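Local coordinates for extracellular solute-binding protein, family 7 (Colwellia psychrerythraea, PDB 4PET) that binds pyruvate together with a calcium ion, probably delivering it from the periplasm to a TRAP transporter, at residues K27-P39 and R62-A76. Numbering follows the deposited sequence.
Sequences KKYRWKLAETWGP and RLTIRIDSSNKHKSA
Trp31 and Leu63 meet where strands 29-35 and 63-68 lie side by side, the two parallel strands of a beta-alpha-beta unit whose crossover helix, 44-58, packs on Leu33, Leu63 and Ile65. The two strands illustrate how parallel strands in register sort their side chains by face. Leu63 has CG anti to its own N (chi1 178°), which carries Leu63 CD1 over one face of the Trp31 indole, 3.9 Å from Trp31 CG, in a CH-pi contact. Further along the same face of the sheet, Ile65 CG2 rests on Leu33 CB at 3.8 Å. On the face of Thr64, Lys32 runs alongside Arg66 with its CD over the guanidinium; Asp68 OD2, salt-bridged to Arg66 NH1 and bonded by Tyr88 OH, probably eases the repulsion between these like charges. At the strand ends, Ser69 OG donates to the anti lone pair of Glu35 OE2 (2.8 Å), while Glu35 OE1 is engaged by Thr48. Trp37, beyond, approaches the pyruvate pocket. From helix 70-73, His73 NE2 donates a hydrogen bond to Glu35 O (2.7 Å), which lies in the imidazole plane, though the donor stands 39° out of the carbonyl plane. A leucine in place of His73 would probably leave Glu35 O without its imidazole donor. His73 CD2 lies 3.8 Å from Ala34 CB.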
# COMPACT_ATOMS: atom_id res chain seq x y z
N LYS A 27 -3.31 33.70 15.05
CA LYS A 27 -4.65 33.26 14.67
C LYS A 27 -4.81 31.74 14.66
O LYS A 27 -3.92 31.02 14.22
CB LYS A 27 -4.94 33.84 13.28
CG LYS A 27 -6.38 33.78 12.78
CD LYS A 27 -6.43 34.19 11.31
CE LYS A 27 -5.69 35.53 11.05
NZ LYS A 27 -5.54 35.91 9.61
N LYS A 28 -5.94 31.27 15.18
CA LYS A 28 -6.29 29.84 15.16
C LYS A 28 -7.46 29.64 14.21
O LYS A 28 -8.29 30.52 14.06
CB LYS A 28 -6.64 29.34 16.56
CG LYS A 28 -5.52 29.58 17.57
CD LYS A 28 -5.86 29.03 18.95
CE LYS A 28 -4.68 29.13 19.90
NZ LYS A 28 -4.18 30.53 20.01
N TYR A 29 -7.49 28.49 13.57
CA TYR A 29 -8.53 28.11 12.62
C TYR A 29 -9.36 26.96 13.21
O TYR A 29 -8.82 26.01 13.77
CB TYR A 29 -7.89 27.70 11.29
CG TYR A 29 -7.05 28.83 10.70
CD1 TYR A 29 -5.76 29.06 11.13
CD2 TYR A 29 -7.59 29.69 9.75
CE1 TYR A 29 -5.01 30.13 10.63
CE2 TYR A 29 -6.85 30.74 9.23
CZ TYR A 29 -5.57 30.95 9.67
OH TYR A 29 -4.86 31.99 9.15
N ARG A 30 -10.67 27.09 13.09
CA ARG A 30 -11.62 26.08 13.54
C ARG A 30 -12.48 25.70 12.34
O ARG A 30 -13.30 26.49 11.88
CB ARG A 30 -12.44 26.64 14.69
CG ARG A 30 -11.59 26.89 15.90
CD ARG A 30 -12.30 27.76 16.87
NE ARG A 30 -12.54 29.07 16.30
CZ ARG A 30 -11.75 30.12 16.46
NH1 ARG A 30 -10.64 30.04 17.18
NH2 ARG A 30 -12.10 31.26 15.89
N TRP A 31 -12.25 24.50 11.83
CA TRP A 31 -12.90 24.01 10.64
C TRP A 31 -13.90 22.91 11.00
O TRP A 31 -13.85 22.37 12.09
CB TRP A 31 -11.85 23.39 9.73
CG TRP A 31 -11.14 24.40 8.86
CD1 TRP A 31 -11.11 25.75 9.02
CD2 TRP A 31 -10.39 24.11 7.69
NE1 TRP A 31 -10.35 26.33 8.01
CE2 TRP A 31 -9.91 25.33 7.18
CE3 TRP A 31 -10.06 22.93 7.01
CZ2 TRP A 31 -9.16 25.41 6.02
CZ3 TRP A 31 -9.30 23.02 5.86
CH2 TRP A 31 -8.86 24.24 5.39
N LYS A 32 -14.78 22.58 10.06
CA LYS A 32 -15.63 21.41 10.16
C LYS A 32 -15.55 20.53 8.92
O LYS A 32 -15.37 21.01 7.78
CB LYS A 32 -17.08 21.76 10.48
CG LYS A 32 -17.63 22.96 9.81
CD LYS A 32 -18.80 23.50 10.63
CE LYS A 32 -19.81 24.24 9.78
NZ LYS A 32 -21.16 24.29 10.42
N LEU A 33 -15.66 19.23 9.16
CA LEU A 33 -15.59 18.24 8.09
C LEU A 33 -16.94 17.52 8.06
O LEU A 33 -17.43 17.10 9.11
CB LEU A 33 -14.42 17.28 8.28
CG LEU A 33 -14.32 16.13 7.26
CD1 LEU A 33 -12.88 15.65 7.19
CD2 LEU A 33 -15.25 14.94 7.55
N ALA A 34 -17.56 17.43 6.88
CA ALA A 34 -18.77 16.61 6.73
C ALA A 34 -18.41 15.27 6.10
O ALA A 34 -17.84 15.23 5.02
CB ALA A 34 -19.80 17.30 5.86
N GLU A 35 -18.79 14.18 6.75
CA GLU A 35 -18.52 12.86 6.19
C GLU A 35 -19.83 12.13 5.83
O GLU A 35 -20.82 12.32 6.50
CB GLU A 35 -17.63 12.03 7.13
CG GLU A 35 -18.20 11.71 8.54
CD GLU A 35 -17.22 10.90 9.38
OE1 GLU A 35 -16.10 10.64 8.88
OE2 GLU A 35 -17.56 10.51 10.53
N THR A 36 -19.79 11.31 4.78
CA THR A 36 -20.93 10.55 4.35
C THR A 36 -21.40 9.56 5.42
O THR A 36 -22.60 9.31 5.54
CB THR A 36 -20.60 9.77 3.08
OG1 THR A 36 -20.44 10.69 1.99
CG2 THR A 36 -21.72 8.71 2.74
N TRP A 37 -20.47 9.03 6.21
CA TRP A 37 -20.77 7.87 7.04
C TRP A 37 -21.51 8.28 8.28
O TRP A 37 -21.42 9.43 8.68
CB TRP A 37 -19.46 7.15 7.42
CG TRP A 37 -18.38 7.51 6.48
CD1 TRP A 37 -17.29 8.26 6.75
CD2 TRP A 37 -18.31 7.18 5.09
NE1 TRP A 37 -16.53 8.41 5.63
CE2 TRP A 37 -17.13 7.77 4.59
CE3 TRP A 37 -19.13 6.47 4.22
CZ2 TRP A 37 -16.76 7.66 3.24
CZ3 TRP A 37 -18.75 6.37 2.89
CH2 TRP A 37 -17.58 6.95 2.42
N GLY A 38 -22.28 7.34 8.85
CA GLY A 38 -22.89 7.53 10.15
C GLY A 38 -21.84 7.68 11.23
O GLY A 38 -20.65 7.53 10.98
N PRO A 39 -22.28 7.98 12.46
CA PRO A 39 -21.38 8.24 13.58
C PRO A 39 -20.63 6.96 14.01
O PRO A 39 -21.18 5.88 13.87
CB PRO A 39 -22.34 8.71 14.69
CG PRO A 39 -23.64 8.10 14.33
CD PRO A 39 -23.69 8.15 12.84
N ARG A 62 -3.57 25.02 16.45
CA ARG A 62 -3.83 26.14 15.54
C ARG A 62 -4.82 25.79 14.44
O ARG A 62 -5.51 26.67 13.91
CB ARG A 62 -2.55 26.65 14.89
CG ARG A 62 -1.61 27.36 15.83
CD ARG A 62 -0.35 27.76 15.07
NE ARG A 62 0.46 26.58 14.76
CZ ARG A 62 1.27 26.48 13.70
NH1 ARG A 62 1.37 27.48 12.84
NH2 ARG A 62 1.97 25.37 13.50
N LEU A 63 -4.87 24.53 14.04
CA LEU A 63 -5.95 24.07 13.17
C LEU A 63 -6.68 22.90 13.81
O LEU A 63 -6.09 21.85 14.02
CB LEU A 63 -5.43 23.68 11.79
CG LEU A 63 -6.45 23.14 10.79
CD1 LEU A 63 -7.58 24.14 10.52
CD2 LEU A 63 -5.78 22.75 9.49
N THR A 64 -7.96 23.10 14.13
CA THR A 64 -8.79 21.99 14.58
C THR A 64 -10.03 21.76 13.68
O THR A 64 -10.68 22.71 13.18
CB THR A 64 -9.25 22.20 16.01
OG1 THR A 64 -10.18 23.26 16.04
CG2 THR A 64 -8.06 22.52 16.93
N ILE A 65 -10.34 20.49 13.50
CA ILE A 65 -11.37 20.08 12.57
C ILE A 65 -12.45 19.24 13.31
O ILE A 65 -12.18 18.10 13.73
CB ILE A 65 -10.76 19.31 11.42
CG1 ILE A 65 -9.62 20.11 10.74
CG2 ILE A 65 -11.79 18.97 10.39
CD1 ILE A 65 -8.67 19.26 10.01
N ARG A 66 -13.63 19.82 13.47
CA ARG A 66 -14.78 19.08 13.96
C ARG A 66 -15.34 18.19 12.86
O ARG A 66 -15.48 18.61 11.72
CB ARG A 66 -15.88 20.01 14.46
CG ARG A 66 -17.04 19.26 15.15
CD ARG A 66 -18.36 19.67 14.55
NE ARG A 66 -18.61 21.06 14.83
CZ ARG A 66 -19.57 21.80 14.28
NH1 ARG A 66 -20.39 21.30 13.38
NH2 ARG A 66 -19.70 23.07 14.64
N ILE A 67 -15.66 16.95 13.21
CA ILE A 67 -16.20 16.01 12.23
C ILE A 67 -17.72 15.84 12.46
O ILE A 67 -18.16 15.50 13.57
CB ILE A 67 -15.51 14.65 12.33
CG1 ILE A 67 -14.02 14.80 12.10
CG2 ILE A 67 -16.03 13.67 11.32
CD1 ILE A 67 -13.32 13.53 12.35
N ASP A 68 -18.50 16.12 11.42
CA ASP A 68 -19.94 15.86 11.43
C ASP A 68 -20.28 14.67 10.57
O ASP A 68 -20.04 14.65 9.36
CB ASP A 68 -20.73 17.03 10.91
CG ASP A 68 -20.59 18.27 11.75
OD1 ASP A 68 -20.02 18.19 12.85
OD2 ASP A 68 -21.09 19.32 11.31
N SER A 69 -20.93 13.70 11.18
CA SER A 69 -21.28 12.48 10.49
C SER A 69 -22.70 12.65 10.00
O SER A 69 -23.36 13.67 10.27
CB SER A 69 -21.17 11.27 11.42
OG SER A 69 -19.86 11.16 11.95
N SER A 70 -23.19 11.66 9.27
CA SER A 70 -24.54 11.77 8.69
C SER A 70 -25.65 12.09 9.71
O SER A 70 -26.64 12.71 9.34
CB SER A 70 -24.89 10.53 7.88
OG SER A 70 -25.04 9.41 8.71
N ASN A 71 -25.51 11.70 10.98
CA ASN A 71 -26.56 11.96 11.97
C ASN A 71 -26.64 13.45 12.29
O ASN A 71 -27.69 13.97 12.69
CB ASN A 71 -26.34 11.16 13.26
CG ASN A 71 -25.02 11.51 13.95
OD1 ASN A 71 -23.96 11.56 13.31
ND2 ASN A 71 -25.08 11.79 15.24
N LYS A 72 -25.54 14.15 12.10
CA LYS A 72 -25.47 15.58 12.39
C LYS A 72 -25.92 16.44 11.21
O LYS A 72 -26.81 17.27 11.37
CB LYS A 72 -24.06 15.94 12.82
CG LYS A 72 -23.78 17.43 12.92
CD LYS A 72 -24.36 18.04 14.17
CE LYS A 72 -24.15 19.56 14.17
NZ LYS A 72 -24.08 20.13 15.55
N HIS A 73 -25.32 16.26 10.04
CA HIS A 73 -25.67 17.11 8.87
C HIS A 73 -26.88 16.64 8.05
O HIS A 73 -27.35 17.40 7.23
CB HIS A 73 -24.44 17.34 7.96
CG HIS A 73 -23.82 16.07 7.44
ND1 HIS A 73 -24.46 15.26 6.53
CD2 HIS A 73 -22.63 15.48 7.71
CE1 HIS A 73 -23.69 14.22 6.26
NE2 HIS A 73 -22.57 14.32 6.96
N LYS A 74 -27.35 15.41 8.25
CA LYS A 74 -28.58 14.89 7.60
C LYS A 74 -28.51 14.68 6.09
O LYS A 74 -29.54 14.57 5.42
CB LYS A 74 -29.79 15.79 7.89
CG LYS A 74 -30.06 16.03 9.35
CD LYS A 74 -30.18 14.72 10.11
CE LYS A 74 -30.71 14.96 11.52
NZ LYS A 74 -29.94 15.99 12.26
N SER A 75 -27.31 14.58 5.54
CA SER A 75 -27.18 14.50 4.09
C SER A 75 -25.96 13.67 3.70
O SER A 75 -24.97 14.18 3.24
CB SER A 75 -27.16 15.88 3.44
OG SER A 75 -27.36 15.74 2.04
N ALA A 76 -26.07 12.36 3.87
CA ALA A 76 -24.99 11.45 3.53
C ALA A 76 -24.35 11.78 2.16
O ALA A 76 -23.14 11.75 2.01
CB ALA A 76 -25.51 10.00 3.57
O HOH W 1 -8.08 25.89 16.27
O HOH W 2 -13.03 22.98 14.67